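Local structure of nucleoporin nup120 (Schizosaccharomyces pombe, 4GQ2) at residues 231-236 with 253-258; 237-242 with 285-290; 172-177 with 187-192; 273-278 with 300-305; 193-198 with 206-211. The protein serves as a structural component of the nuclear pore complex, whose nucleoporins build the pore and can also dock transiently associated nuclear transport factors. All coordinates share one frame; numbering follows the deposited sequence.

Overall arrangement
From the N terminus, contact 3 comes first and closes the hairpin of strands 173-178 and 183-188. Contact 5 follows in series and closes the next hairpin, 193-199 with 204-210, of the same four-stranded antiparallel sheet. Contact 1 opens in the loop after that sheet. Contact 2 opens just behind it on strand 238-244, before contact 1 closes at the 253-258 turn, so the two cross. Contact 4 opens at the end of strand 268-274 and crosses contact 2, which closes at 285-290 before contact 4 closes at 300-305. None nests inside another. Together they tie three successive sheets of the beta-propeller domain.

Contact 1: residues 231-236 with 253-258; sequences DYRSPN and LSLDYK
Leu-255 and Asp-256 both turn their side chains to the loop 231-236, one on the hydrocarbon of Arg-233, the other on the ring of Pro-235. The CG of Asp-256 sits between its own N and carbonyl carbon (chi1 70°), which swings the carboxylate against the proline: OD2 lies 3.5 Å from Pro-235 CB. OD1 comes within 2.9 Å of Pro-235 O, an approach of two acceptors that is likely to be repulsive. The backbone probably offsets it in part: Asp-256 N donates to Pro-235 O over 3.2 Å, in the carbonyl plane and on a lone pair. Residues 254-257 form a type I beta turn that joins strands 249-254 and 258-263 of a propeller sheet, and the loop 231-236 runs past its tip. Within the turn Ser-254 OG donates to Asp-256 OD1 at 2.7 Å and accepts from Lys-258 N, while Lys-258 NZ, also salt-bridged to Glu-274, meets Asp-256 OD2 from above the carboxylate plane in a 3.2 Å salt bridge. An alanine in place of Asp-256 would remove the carboxylate that Ser-254 OG and Lys-258 NZ bind and would probably loosen the turn and its seat on Pro-235. Leu-255, with CG anti to its backbone N, sends CD2 to 3.9 Å from Arg-233 CB and 3.6 Å from Ser-234 O. The guanidinium of Arg-233 is held by Phe-189, through NE to the carbonyl O and by a cation-pi contact.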
# COMPACT_ATOMS: atom_id res chain seq x y z
N ASP A 231 55.64 -0.89 11.38
CA ASP A 231 54.31 -0.32 11.48
C ASP A 231 54.39 0.95 12.33
O ASP A 231 54.50 0.88 13.56
CB ASP A 231 53.34 -1.33 12.09
CG ASP A 231 52.07 -0.69 12.61
OD1 ASP A 231 51.26 -0.21 11.79
OD2 ASP A 231 51.88 -0.66 13.85
N TYR A 232 54.33 2.11 11.67
CA TYR A 232 54.60 3.39 12.32
C TYR A 232 54.14 4.58 11.48
O TYR A 232 54.27 4.56 10.25
CB TYR A 232 56.10 3.50 12.64
CG TYR A 232 56.53 4.89 13.01
CD1 TYR A 232 56.24 5.42 14.27
CD2 TYR A 232 57.22 5.70 12.10
CE1 TYR A 232 56.62 6.70 14.62
CE2 TYR A 232 57.61 6.98 12.44
CZ TYR A 232 57.31 7.48 13.70
OH TYR A 232 57.69 8.75 14.04
N ARG A 233 53.64 5.62 12.14
CA ARG A 233 53.04 6.77 11.45
C ARG A 233 53.77 8.08 11.69
O ARG A 233 53.99 8.49 12.83
CB ARG A 233 51.57 6.92 11.86
CG ARG A 233 50.80 5.61 11.94
CD ARG A 233 49.31 5.87 12.06
NE ARG A 233 48.77 6.47 10.84
CZ ARG A 233 47.53 6.93 10.72
NH1 ARG A 233 46.69 6.86 11.74
NH2 ARG A 233 47.13 7.45 9.57
N SER A 234 54.14 8.76 10.60
CA SER A 234 54.89 10.02 10.68
C SER A 234 53.98 11.20 11.04
O SER A 234 52.78 11.16 10.77
CB SER A 234 55.65 10.28 9.38
OG SER A 234 54.79 10.69 8.33
N PRO A 235 54.54 12.26 11.67
CA PRO A 235 53.68 13.37 12.10
C PRO A 235 53.00 14.13 10.95
O PRO A 235 51.98 14.78 11.17
CB PRO A 235 54.65 14.28 12.86
CG PRO A 235 55.74 13.38 13.30
CD PRO A 235 55.91 12.41 12.16
N ASN A 236 53.56 14.03 9.74
CA ASN A 236 52.95 14.68 8.58
C ASN A 236 51.87 13.84 7.87
O ASN A 236 51.27 14.30 6.88
CB ASN A 236 54.03 15.18 7.60
CG ASN A 236 54.85 14.06 7.00
OD1 ASN A 236 55.36 13.19 7.71
ND2 ASN A 236 54.99 14.08 5.68
N LEU A 253 44.84 18.27 7.10
CA LEU A 253 45.15 18.22 8.52
C LEU A 253 46.07 17.03 8.80
O LEU A 253 45.83 15.93 8.30
CB LEU A 253 43.86 18.12 9.35
CG LEU A 253 44.00 18.09 10.88
CD1 LEU A 253 44.83 19.27 11.40
CD2 LEU A 253 42.63 18.09 11.52
N SER A 254 47.11 17.28 9.58
CA SER A 254 48.15 16.26 9.84
C SER A 254 47.94 15.53 11.16
O SER A 254 47.17 15.97 12.01
CB SER A 254 49.54 16.90 9.80
OG SER A 254 49.67 17.86 10.84
N LEU A 255 48.65 14.41 11.33
CA LEU A 255 48.60 13.63 12.57
C LEU A 255 49.04 14.47 13.77
O LEU A 255 48.56 14.27 14.88
CB LEU A 255 49.45 12.36 12.44
CG LEU A 255 49.39 11.31 13.56
CD1 LEU A 255 48.08 10.53 13.54
CD2 LEU A 255 50.57 10.35 13.47
N ASP A 256 49.95 15.42 13.53
CA ASP A 256 50.37 16.36 14.58
C ASP A 256 49.67 17.72 14.48
O ASP A 256 50.29 18.78 14.65
CB ASP A 256 51.91 16.47 14.65
CG ASP A 256 52.53 17.19 13.45
OD1 ASP A 256 51.85 17.42 12.42
OD2 ASP A 256 53.73 17.54 13.55
N TYR A 257 48.36 17.68 14.22
CA TYR A 257 47.47 18.85 14.33
C TYR A 257 47.95 20.13 13.64
O TYR A 257 47.89 21.22 14.21
CB TYR A 257 47.05 19.09 15.80
CG TYR A 257 47.88 18.33 16.81
CD1 TYR A 257 47.54 17.02 17.17
CD2 TYR A 257 49.01 18.90 17.40
CE1 TYR A 257 48.30 16.30 18.08
CE2 TYR A 257 49.78 18.20 18.31
CZ TYR A 257 49.42 16.90 18.65
OH TYR A 257 50.18 16.20 19.56
N LYS A 258 48.43 19.99 12.41
CA LYS A 258 48.76 21.13 11.56
C LYS A 258 47.75 21.32 10.43
O LYS A 258 47.49 20.39 9.65
CB LYS A 258 50.17 20.97 10.97
CG LYS A 258 51.28 21.69 11.73
CD LYS A 258 51.98 20.78 12.72
CE LYS A 258 53.26 21.42 13.22
NZ LYS A 258 53.86 20.64 14.34

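Contact 2: residues 237-242 with 285-290; sequences TIISMI and FPYLTS
Ser-240 OG is gripped by two backbone N-H groups of the 285-290 segment. Tyr-287 N donates to it over 3.1 Å in a nearly straight bond (163°), and Leu-288 N adds a weak, bent one at 3.3 Å. The hydroxyl reaches them because OG stands anti to its backbone N (chi1 -153°). Beside it Ile-239 CD1 rests over one face of the Tyr-287 ring, a CH-pi contact 4.1 Å from the centroid; Phe-285 CE1 covers the opposite face, so the ring is held from both. Further along, Ile-242 has CG1 wedged between N and carbonyl carbon, and its CD1 ends 3.8 Å from Ser-290 CB. Leu-288 CD1 lies 3.9 Å from Ser-240 O. Strands 240-242 and 288-290 run almost parallel, 13° between their directions, but their axes come no nearer than 6.7 Å: these are the first strands of two successive four-stranded sheets, set side by side as blades of a beta-propeller. An alanine in place of Ser-240 would take away the acceptor of both N-H groups and would probably weaken the seam between the blades here. What sets the serine in place is a classic beta bulge, in which Ile-239 and Ser-240 both face Leu-253 and both bond to its backbone. The side chain of Leu-253 also touches Tyr-287. On the other blade, Tyr-287 is backbone-bonded to Tyr-301, and Thr-289 packs on Phe-350 and Leu-352 of strand 346-354.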
# COMPACT_ATOMS: atom_id res chain seq x y z
N THR A 237 51.62 12.63 8.38
CA THR A 237 50.56 11.76 7.87
C THR A 237 49.23 12.51 7.79
O THR A 237 48.78 13.11 8.77
CB THR A 237 50.35 10.52 8.77
OG1 THR A 237 51.61 9.90 9.04
CG2 THR A 237 49.41 9.51 8.11
N ILE A 238 48.60 12.47 6.61
CA ILE A 238 47.33 13.16 6.39
C ILE A 238 46.22 12.38 7.08
O ILE A 238 46.05 11.18 6.84
CB ILE A 238 47.01 13.33 4.89
CG1 ILE A 238 48.22 13.91 4.12
CG2 ILE A 238 45.76 14.18 4.69
CD1 ILE A 238 48.59 15.34 4.47
N ILE A 239 45.48 13.06 7.96
CA ILE A 239 44.36 12.44 8.66
C ILE A 239 43.01 12.99 8.19
O ILE A 239 41.96 12.51 8.61
CB ILE A 239 44.49 12.55 10.19
CG1 ILE A 239 44.54 14.01 10.63
CG2 ILE A 239 45.71 11.77 10.67
CD1 ILE A 239 44.11 14.24 12.07
N SER A 240 43.06 13.99 7.31
CA SER A 240 41.87 14.60 6.72
C SER A 240 42.30 15.60 5.64
O SER A 240 43.15 16.46 5.89
CB SER A 240 41.04 15.32 7.79
OG SER A 240 39.67 15.37 7.45
N MET A 241 41.73 15.48 4.45
CA MET A 241 42.02 16.43 3.37
C MET A 241 40.82 16.72 2.46
O MET A 241 40.02 15.82 2.18
CB MET A 241 43.24 16.00 2.53
CG MET A 241 43.15 14.61 1.90
SD MET A 241 44.42 14.38 0.65
CE MET A 241 44.15 12.67 0.18
N ILE A 242 40.72 17.97 2.02
CA ILE A 242 39.65 18.42 1.13
C ILE A 242 40.16 19.31 -0.00
O ILE A 242 41.07 20.12 0.19
CB ILE A 242 38.50 19.15 1.88
CG1 ILE A 242 39.06 20.22 2.83
CG2 ILE A 242 37.63 18.15 2.64
CD1 ILE A 242 38.04 21.26 3.25
N PHE A 285 37.23 9.45 11.70
CA PHE A 285 36.14 10.27 11.16
C PHE A 285 36.72 11.51 10.46
O PHE A 285 37.88 11.85 10.69
CB PHE A 285 35.17 10.70 12.27
CG PHE A 285 35.84 11.11 13.56
CD1 PHE A 285 36.55 12.32 13.64
CD2 PHE A 285 35.76 10.31 14.69
CE1 PHE A 285 37.17 12.70 14.82
CE2 PHE A 285 36.38 10.69 15.87
CZ PHE A 285 37.08 11.88 15.94
N PRO A 286 35.92 12.17 9.60
CA PRO A 286 36.42 13.41 8.99
C PRO A 286 36.63 14.53 10.02
O PRO A 286 35.88 14.63 11.00
CB PRO A 286 35.33 13.78 7.98
CG PRO A 286 34.12 13.03 8.40
CD PRO A 286 34.61 11.78 9.05
N TYR A 287 37.65 15.35 9.78
CA TYR A 287 37.99 16.47 10.65
C TYR A 287 37.72 17.79 9.94
O TYR A 287 37.56 18.82 10.58
CB TYR A 287 39.47 16.43 11.01
CG TYR A 287 39.83 15.54 12.18
CD1 TYR A 287 40.12 14.20 11.99
CD2 TYR A 287 39.93 16.07 13.47
CE1 TYR A 287 40.47 13.39 13.06
CE2 TYR A 287 40.28 15.27 14.55
CZ TYR A 287 40.55 13.93 14.34
OH TYR A 287 40.89 13.13 15.40
N LEU A 288 37.69 17.74 8.61
CA LEU A 288 37.55 18.93 7.80
C LEU A 288 36.36 18.85 6.85
O LEU A 288 36.06 17.79 6.31
CB LEU A 288 38.82 19.17 6.97
CG LEU A 288 40.13 19.52 7.68
CD1 LEU A 288 41.23 19.73 6.64
CD2 LEU A 288 39.98 20.76 8.55
N THR A 289 35.70 19.99 6.66
CA THR A 289 34.75 20.16 5.56
C THR A 289 34.70 21.63 5.10
O THR A 289 35.00 22.53 5.88
CB THR A 289 33.33 19.66 5.91
OG1 THR A 289 32.61 19.39 4.69
CG2 THR A 289 32.57 20.68 6.75
N SER A 290 34.32 21.85 3.85
CA SER A 290 34.17 23.20 3.32
C SER A 290 32.74 23.46 2.88
O SER A 290 32.00 22.52 2.60
CB SER A 290 35.14 23.44 2.16
OG SER A 290 34.66 22.89 0.95

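Contact 3: residues 172-177 with 187-192; sequences KPDLMA and SFFNGG
A classic beta bulge marks this end of the antiparallel hairpin of strands 173-178 and 183-188: Asp-174 and Leu-175 both face Ser-187. The tight part lies at the bulge. Ser-187 O takes Asp-174 N at 2.8 Å, nearly along its C=O axis, and more weakly Leu-175 N at 3.5 Å, while Ser-187 N returns a 2.9 Å bond to Leu-175 O. With OG lodged between backbone N and carbonyl carbon (chi1 67°), the serine hydroxyl presses 3.4 Å from Leu-175 CB; Met-241 of the next propeller sheet packs on both residues. A straight hydrogen bond from Phe-189 N to Lys-172 O (2.8 Å), nearly along the C=O axis, joins the two segments beyond the bulge, and Lys-172 O also lies at the edge of the Phe-188 ring.

The other side is looser. The Lys-172 chain is fully extended and leads away from the hairpin. Asp-174 OD1 stands 3.7 Å from Phe-189 CD1, in the plane of the ring at its edge, with the carboxylate turned 86° to that ring. Where the chain turns from Phe-188 to Gly-191, a water bridges the two backbones, accepting from Lys-172 N at 3.1 Å and from Asn-190 N at 2.8 Å.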
# COMPACT_ATOMS: atom_id res chain seq x y z
N LYS A 172 50.52 2.21 1.86
CA LYS A 172 49.10 1.87 1.91
C LYS A 172 48.20 3.09 1.70
O LYS A 172 48.19 4.00 2.54
CB LYS A 172 48.74 1.16 3.22
CG LYS A 172 47.39 0.47 3.21
CD LYS A 172 47.14 -0.31 4.48
CE LYS A 172 45.80 -1.02 4.44
NZ LYS A 172 45.63 -1.93 5.60
N PRO A 173 47.44 3.12 0.58
CA PRO A 173 46.55 4.25 0.29
C PRO A 173 45.46 4.35 1.35
O PRO A 173 44.93 3.33 1.79
CB PRO A 173 45.94 3.88 -1.07
CG PRO A 173 46.86 2.86 -1.65
CD PRO A 173 47.34 2.08 -0.46
N ASP A 174 45.16 5.58 1.77
CA ASP A 174 44.31 5.81 2.92
C ASP A 174 43.15 6.77 2.63
O ASP A 174 41.99 6.43 2.86
CB ASP A 174 45.15 6.32 4.09
CG ASP A 174 44.43 6.22 5.42
OD1 ASP A 174 43.93 5.12 5.76
OD2 ASP A 174 44.37 7.25 6.12
N LEU A 175 43.46 7.95 2.12
CA LEU A 175 42.43 8.93 1.79
C LEU A 175 42.60 9.42 0.36
O LEU A 175 43.72 9.45 -0.16
CB LEU A 175 42.44 10.10 2.77
CG LEU A 175 42.13 9.82 4.25
CD1 LEU A 175 42.55 10.99 5.12
CD2 LEU A 175 40.66 9.49 4.47
N MET A 176 41.49 9.79 -0.27
CA MET A 176 41.49 10.30 -1.64
C MET A 176 40.83 11.67 -1.72
O MET A 176 39.97 12.01 -0.90
CB MET A 176 40.74 9.37 -2.59
CG MET A 176 41.09 7.90 -2.50
SD MET A 176 39.85 6.89 -3.34
CE MET A 176 40.18 7.23 -5.07
N ALA A 177 41.23 12.45 -2.72
CA ALA A 177 40.51 13.65 -3.11
C ALA A 177 40.71 13.89 -4.60
O ALA A 177 41.80 14.26 -5.04
CB ALA A 177 40.95 14.86 -2.29
N SER A 187 46.62 9.98 -0.18
CA SER A 187 47.52 10.01 0.96
C SER A 187 47.70 8.61 1.52
O SER A 187 46.84 7.73 1.34
CB SER A 187 47.00 10.96 2.05
OG SER A 187 45.80 10.47 2.63
N PHE A 188 48.81 8.40 2.23
CA PHE A 188 49.16 7.06 2.70
C PHE A 188 49.06 6.93 4.21
O PHE A 188 49.28 7.89 4.94
CB PHE A 188 50.54 6.65 2.19
CG PHE A 188 50.65 6.67 0.69
CD1 PHE A 188 50.13 5.62 -0.07
CD2 PHE A 188 51.25 7.74 0.03
CE1 PHE A 188 50.23 5.63 -1.45
CE2 PHE A 188 51.35 7.76 -1.35
CZ PHE A 188 50.84 6.71 -2.09
N PHE A 189 48.72 5.72 4.66
CA PHE A 189 48.43 5.46 6.07
C PHE A 189 49.59 5.81 7.00
O PHE A 189 49.37 6.36 8.08
CB PHE A 189 48.02 4.00 6.27
CG PHE A 189 47.68 3.67 7.69
CD1 PHE A 189 46.39 3.84 8.17
CD2 PHE A 189 48.66 3.21 8.56
CE1 PHE A 189 46.08 3.55 9.49
CE2 PHE A 189 48.36 2.91 9.88
CZ PHE A 189 47.06 3.08 10.34
N ASN A 190 50.82 5.47 6.58
CA ASN A 190 52.01 5.70 7.41
C ASN A 190 52.70 7.04 7.12
O ASN A 190 53.76 7.33 7.66
CB ASN A 190 53.00 4.53 7.28
CG ASN A 190 52.39 3.19 7.69
OD1 ASN A 190 51.50 2.67 7.02
ND2 ASN A 190 52.87 2.64 8.80
N GLY A 191 52.08 7.85 6.27
CA GLY A 191 52.61 9.16 5.91
C GLY A 191 52.89 9.29 4.42
O GLY A 191 53.22 8.30 3.76
N GLY A 192 52.78 10.51 3.91
CA GLY A 192 53.03 10.78 2.50
C GLY A 192 51.79 11.07 1.66
O GLY A 192 50.66 10.82 2.08
O HOH W 1 51.46 3.70 4.44

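Contact 4: residues 273-278 with 300-305; sequences IELSQT and LYYPDN
Leu-275 (chi1 -46°) and Tyr-302 (chi1 -72°) both carry CG anti to the carbonyl carbon, whereas Leu-300 has CG anti to the backbone N (chi1 158°); these settings turn the three side chains into one apolar cluster. It bridges two neighbouring four-stranded sheets of the beta-propeller, joining the chain that leaves strand 268-274 to the end of strand 297-302. The two leucines meet tip to tip, Leu-275 CD1 at 3.7 Å from Leu-300 CD2, and Leu-253, on strand 249-254 of the same sheet as strand 268-274, packs on both. Leu-275 crosses the tyrosine obliquely: its second methyl, CD2, comes 3.3 Å from Tyr-302 OH, and its CB lies 4.1 Å from Tyr-302 CE2. The phenol oxygen, flanked in this way by carbon, has a weak hydrogen bond to Tyr-313 OH. The backbone of Leu-275 is hydrogen-bonded to that of Tyr-257, in the turn just before strand 258-263.

Beyond the cluster the contact thins at the surface, where the exposed, poorly ordered Thr-278 brings OG1 4.0 Å from Pro-303 O. Between these two zones Ser-276, its OG lodged between N and carbonyl carbon, sets that oxygen 3.4 Å from Tyr-302 CE2.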
# COMPACT_ATOMS: atom_id res chain seq x y z
N ILE A 273 49.42 26.09 9.85
CA ILE A 273 49.11 26.58 11.18
C ILE A 273 49.12 25.42 12.17
O ILE A 273 48.46 24.41 11.95
CB ILE A 273 47.72 27.25 11.25
CG1 ILE A 273 47.61 28.38 10.22
CG2 ILE A 273 47.44 27.78 12.65
CD1 ILE A 273 46.19 28.80 9.94
N GLU A 274 49.89 25.56 13.24
CA GLU A 274 49.83 24.60 14.34
C GLU A 274 48.60 24.89 15.19
O GLU A 274 48.37 26.02 15.61
CB GLU A 274 51.11 24.64 15.19
CG GLU A 274 51.09 23.68 16.37
CD GLU A 274 52.48 23.31 16.86
OE1 GLU A 274 53.29 24.22 17.14
OE2 GLU A 274 52.75 22.09 16.99
N LEU A 275 47.81 23.85 15.41
CA LEU A 275 46.63 23.94 16.26
C LEU A 275 46.96 23.42 17.66
O LEU A 275 48.05 22.90 17.89
CB LEU A 275 45.47 23.13 15.66
CG LEU A 275 45.16 23.29 14.17
CD1 LEU A 275 44.26 22.16 13.70
CD2 LEU A 275 44.55 24.65 13.85
N SER A 276 46.00 23.55 18.58
CA SER A 276 46.18 23.14 19.97
C SER A 276 46.34 21.62 20.16
O SER A 276 46.19 20.85 19.21
CB SER A 276 45.03 23.67 20.83
OG SER A 276 43.80 23.57 20.14
N GLN A 277 46.65 21.21 21.38
CA GLN A 277 47.06 19.82 21.65
C GLN A 277 46.12 19.03 22.57
O GLN A 277 45.80 19.47 23.67
CB GLN A 277 48.50 19.79 22.20
CG GLN A 277 49.56 20.24 21.20
CD GLN A 277 50.95 20.34 21.80
OE1 GLN A 277 51.19 19.95 22.94
NE2 GLN A 277 51.88 20.87 21.01
N THR A 278 45.71 17.87 22.07
CA THR A 278 44.97 16.84 22.82
C THR A 278 45.13 15.51 22.09
O THR A 278 45.50 15.50 20.91
CB THR A 278 43.46 17.16 22.95
OG1 THR A 278 43.05 18.04 21.90
CG2 THR A 278 43.15 17.79 24.31
N LEU A 300 36.30 22.87 11.10
CA LEU A 300 37.32 22.00 11.66
C LEU A 300 36.90 21.51 13.04
O LEU A 300 36.37 22.29 13.84
CB LEU A 300 38.68 22.72 11.70
CG LEU A 300 39.80 22.27 12.66
CD1 LEU A 300 40.30 20.87 12.36
CD2 LEU A 300 40.94 23.27 12.62
N TYR A 301 37.13 20.23 13.30
CA TYR A 301 36.68 19.57 14.52
C TYR A 301 37.81 19.30 15.50
O TYR A 301 38.89 18.85 15.11
CB TYR A 301 36.00 18.24 14.18
CG TYR A 301 35.49 17.47 15.38
CD1 TYR A 301 34.53 18.01 16.23
CD2 TYR A 301 35.96 16.17 15.65
CE1 TYR A 301 34.06 17.30 17.32
CE2 TYR A 301 35.48 15.45 16.74
CZ TYR A 301 34.53 16.03 17.57
OH TYR A 301 34.04 15.34 18.65
N TYR A 302 37.53 19.57 16.78
CA TYR A 302 38.46 19.32 17.88
C TYR A 302 37.82 18.35 18.86
O TYR A 302 36.83 18.69 19.51
CB TYR A 302 38.77 20.61 18.64
CG TYR A 302 39.65 21.61 17.93
CD1 TYR A 302 39.10 22.53 17.03
CD2 TYR A 302 41.02 21.69 18.20
CE1 TYR A 302 39.89 23.47 16.40
CE2 TYR A 302 41.82 22.63 17.57
CZ TYR A 302 41.25 23.51 16.67
OH TYR A 302 42.03 24.45 16.04
N PRO A 303 38.37 17.13 18.97
CA PRO A 303 37.91 16.19 20.00
C PRO A 303 38.15 16.71 21.42
O PRO A 303 39.10 17.46 21.66
CB PRO A 303 38.76 14.94 19.74
CG PRO A 303 39.13 15.03 18.30
CD PRO A 303 39.30 16.50 18.02
N ASP A 304 37.27 16.32 22.34
CA ASP A 304 37.34 16.72 23.75
C ASP A 304 37.16 15.50 24.62
O ASP A 304 37.23 14.36 24.15
CB ASP A 304 36.18 17.66 24.10
CG ASP A 304 36.44 19.09 23.74
OD1 ASP A 304 37.47 19.39 23.10
OD2 ASP A 304 35.58 19.93 24.08
N ASN A 305 36.92 15.76 25.90
CA ASN A 305 36.41 14.76 26.82
C ASN A 305 34.90 14.62 26.66
O ASN A 305 34.34 13.56 26.91
CB ASN A 305 36.75 15.12 28.26
CG ASN A 305 38.25 15.17 28.51
OD1 ASN A 305 38.82 16.24 28.72
ND2 ASN A 305 38.89 14.00 28.47

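Contact 5: residues 193-198 with 206-211; sequences LTKIIL and YEQHID
Glu-207 OE2 is held by two hydroxyls, Thr-194 OG1 across the hairpin at 2.7 Å and Ser-167 OG from a preceding loop. The threonine uses the anti lone pair of the carboxylate oxygen. It gets there with OG1 anti to its N (chi1 -177°), while Glu-207 places CG anti to the carbonyl carbon (chi1 -41°) and extends alongside Ile-196, whose CG1 lies 4.0 Å from OE2. The strands are the last two of a four-stranded antiparallel propeller sheet. Lys-195 and Gln-208 form a hydrogen-bonded pair, with Lys-195 N to Gln-208 O at 3.0 Å and Gln-208 N to Lys-195 O at 2.8 Å; Ile-197 with Tyr-206 is another, and Ile-196 with Glu-207 a non-hydrogen-bonded one. On the face of Lys-195 and Gln-208, the Tyr-206 ring lies under Ile-197, whose CB stands 4.2 Å from the ring centroid in a CH-pi contact. Ile-197 CD1 reaches Tyr-206 CE2 at 3.7 Å and also touches Gln-208 CG at 3.8 Å. Beyond the Lys-195/Gln-208 pair, Leu-193 CD2 and Ile-210 CG2 lie 3.9 Å apart on the same face. Lys-195 and Gln-208 run side by side to Asn-267, between strands 258-263 and 268-274 of the next sheet, NZ bonding its OD1 and OE1 its ND2. The hairpin's polar ends thus reach both the loop at Ser-167 and the following sheet. Two hydroxyls on one oxygen would be expected to stabilise Glu-207 as a carboxylate.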
# COMPACT_ATOMS: atom_id res chain seq x y z
N LEU A 193 52.02 11.59 0.46
CA LEU A 193 50.95 12.05 -0.41
C LEU A 193 51.39 12.05 -1.88
O LEU A 193 52.41 12.65 -2.23
CB LEU A 193 50.50 13.46 0.00
CG LEU A 193 49.36 14.15 -0.76
CD1 LEU A 193 48.00 13.65 -0.28
CD2 LEU A 193 49.46 15.66 -0.60
N THR A 194 50.61 11.39 -2.72
CA THR A 194 50.90 11.32 -4.15
C THR A 194 49.82 12.02 -4.98
O THR A 194 48.66 12.10 -4.58
CB THR A 194 51.05 9.85 -4.63
OG1 THR A 194 51.41 9.83 -6.01
CG2 THR A 194 49.76 9.07 -4.45
N LYS A 195 50.22 12.53 -6.14
CA LYS A 195 49.25 12.99 -7.13
C LYS A 195 49.34 12.07 -8.34
O LYS A 195 50.35 12.07 -9.06
CB LYS A 195 49.48 14.45 -7.53
CG LYS A 195 48.40 15.01 -8.44
CD LYS A 195 48.77 16.35 -9.05
CE LYS A 195 48.45 17.51 -8.13
NZ LYS A 195 48.89 18.81 -8.71
N ILE A 196 48.30 11.27 -8.55
CA ILE A 196 48.21 10.41 -9.71
C ILE A 196 47.56 11.19 -10.86
O ILE A 196 46.43 11.66 -10.72
CB ILE A 196 47.43 9.12 -9.39
CG1 ILE A 196 48.11 8.37 -8.24
CG2 ILE A 196 47.30 8.24 -10.63
CD1 ILE A 196 47.25 7.31 -7.57
N ILE A 197 48.28 11.32 -11.98
CA ILE A 197 47.78 12.03 -13.16
C ILE A 197 47.63 11.05 -14.32
O ILE A 197 48.59 10.40 -14.73
CB ILE A 197 48.68 13.21 -13.59
CG1 ILE A 197 48.89 14.21 -12.45
CG2 ILE A 197 48.10 13.93 -14.80
CD1 ILE A 197 50.22 14.05 -11.74
N LEU A 198 46.41 10.97 -14.85
CA LEU A 198 46.08 9.99 -15.87
C LEU A 198 45.90 10.64 -17.23
O LEU A 198 45.48 11.80 -17.34
CB LEU A 198 44.79 9.25 -15.51
CG LEU A 198 44.55 8.84 -14.06
CD1 LEU A 198 43.06 8.76 -13.79
CD2 LEU A 198 45.24 7.53 -13.71
N TYR A 206 51.18 8.83 -14.81
CA TYR A 206 52.36 9.08 -13.99
C TYR A 206 51.98 9.71 -12.65
O TYR A 206 50.85 10.16 -12.46
CB TYR A 206 53.36 9.96 -14.75
CG TYR A 206 52.95 11.41 -14.91
CD1 TYR A 206 52.11 11.80 -15.95
CD2 TYR A 206 53.41 12.38 -14.03
CE1 TYR A 206 51.73 13.12 -16.11
CE2 TYR A 206 53.04 13.71 -14.18
CZ TYR A 206 52.20 14.07 -15.22
OH TYR A 206 51.83 15.39 -15.37
N GLU A 207 52.94 9.73 -11.72
CA GLU A 207 52.71 10.29 -10.38
C GLU A 207 53.52 11.56 -10.15
O GLU A 207 54.43 11.89 -10.92
CB GLU A 207 53.04 9.26 -9.29
CG GLU A 207 52.57 7.85 -9.59
CD GLU A 207 52.45 7.00 -8.34
OE1 GLU A 207 52.90 5.83 -8.36
OE2 GLU A 207 51.89 7.50 -7.33
N GLN A 208 53.17 12.28 -9.09
CA GLN A 208 54.00 13.38 -8.58
C GLN A 208 54.14 13.24 -7.07
O GLN A 208 53.15 13.21 -6.34
CB GLN A 208 53.41 14.75 -8.95
CG GLN A 208 53.59 15.14 -10.41
CD GLN A 208 53.02 16.51 -10.74
OE1 GLN A 208 52.09 16.99 -10.10
NE2 GLN A 208 53.59 17.14 -11.76
N HIS A 209 55.39 13.11 -6.62
CA HIS A 209 55.73 13.02 -5.21
C HIS A 209 55.55 14.38 -4.60
O HIS A 209 56.16 15.35 -5.05
CB HIS A 209 57.18 12.56 -5.06
CG HIS A 209 57.44 11.72 -3.83
ND1 HIS A 209 57.62 10.38 -3.89
CD2 HIS A 209 57.56 12.07 -2.48
CE1 HIS A 209 57.84 9.90 -2.65
NE2 HIS A 209 57.80 10.94 -1.79
N ILE A 210 54.69 14.48 -3.59
CA ILE A 210 54.46 15.76 -2.91
C ILE A 210 55.18 15.76 -1.56
O ILE A 210 55.02 14.84 -0.75
CB ILE A 210 52.95 16.07 -2.76
CG1 ILE A 210 52.33 16.34 -4.14
CG2 ILE A 210 52.73 17.27 -1.84
CD1 ILE A 210 50.82 16.40 -4.15
N ASP A 211 55.97 16.81 -1.34
CA ASP A 211 56.96 16.84 -0.25
C ASP A 211 56.47 17.48 1.05
O ASP A 211 57.24 17.59 2.00
CB ASP A 211 58.23 17.54 -0.74
CG ASP A 211 58.94 16.75 -1.84
OD1 ASP A 211 59.27 15.57 -1.60
OD2 ASP A 211 59.18 17.32 -2.93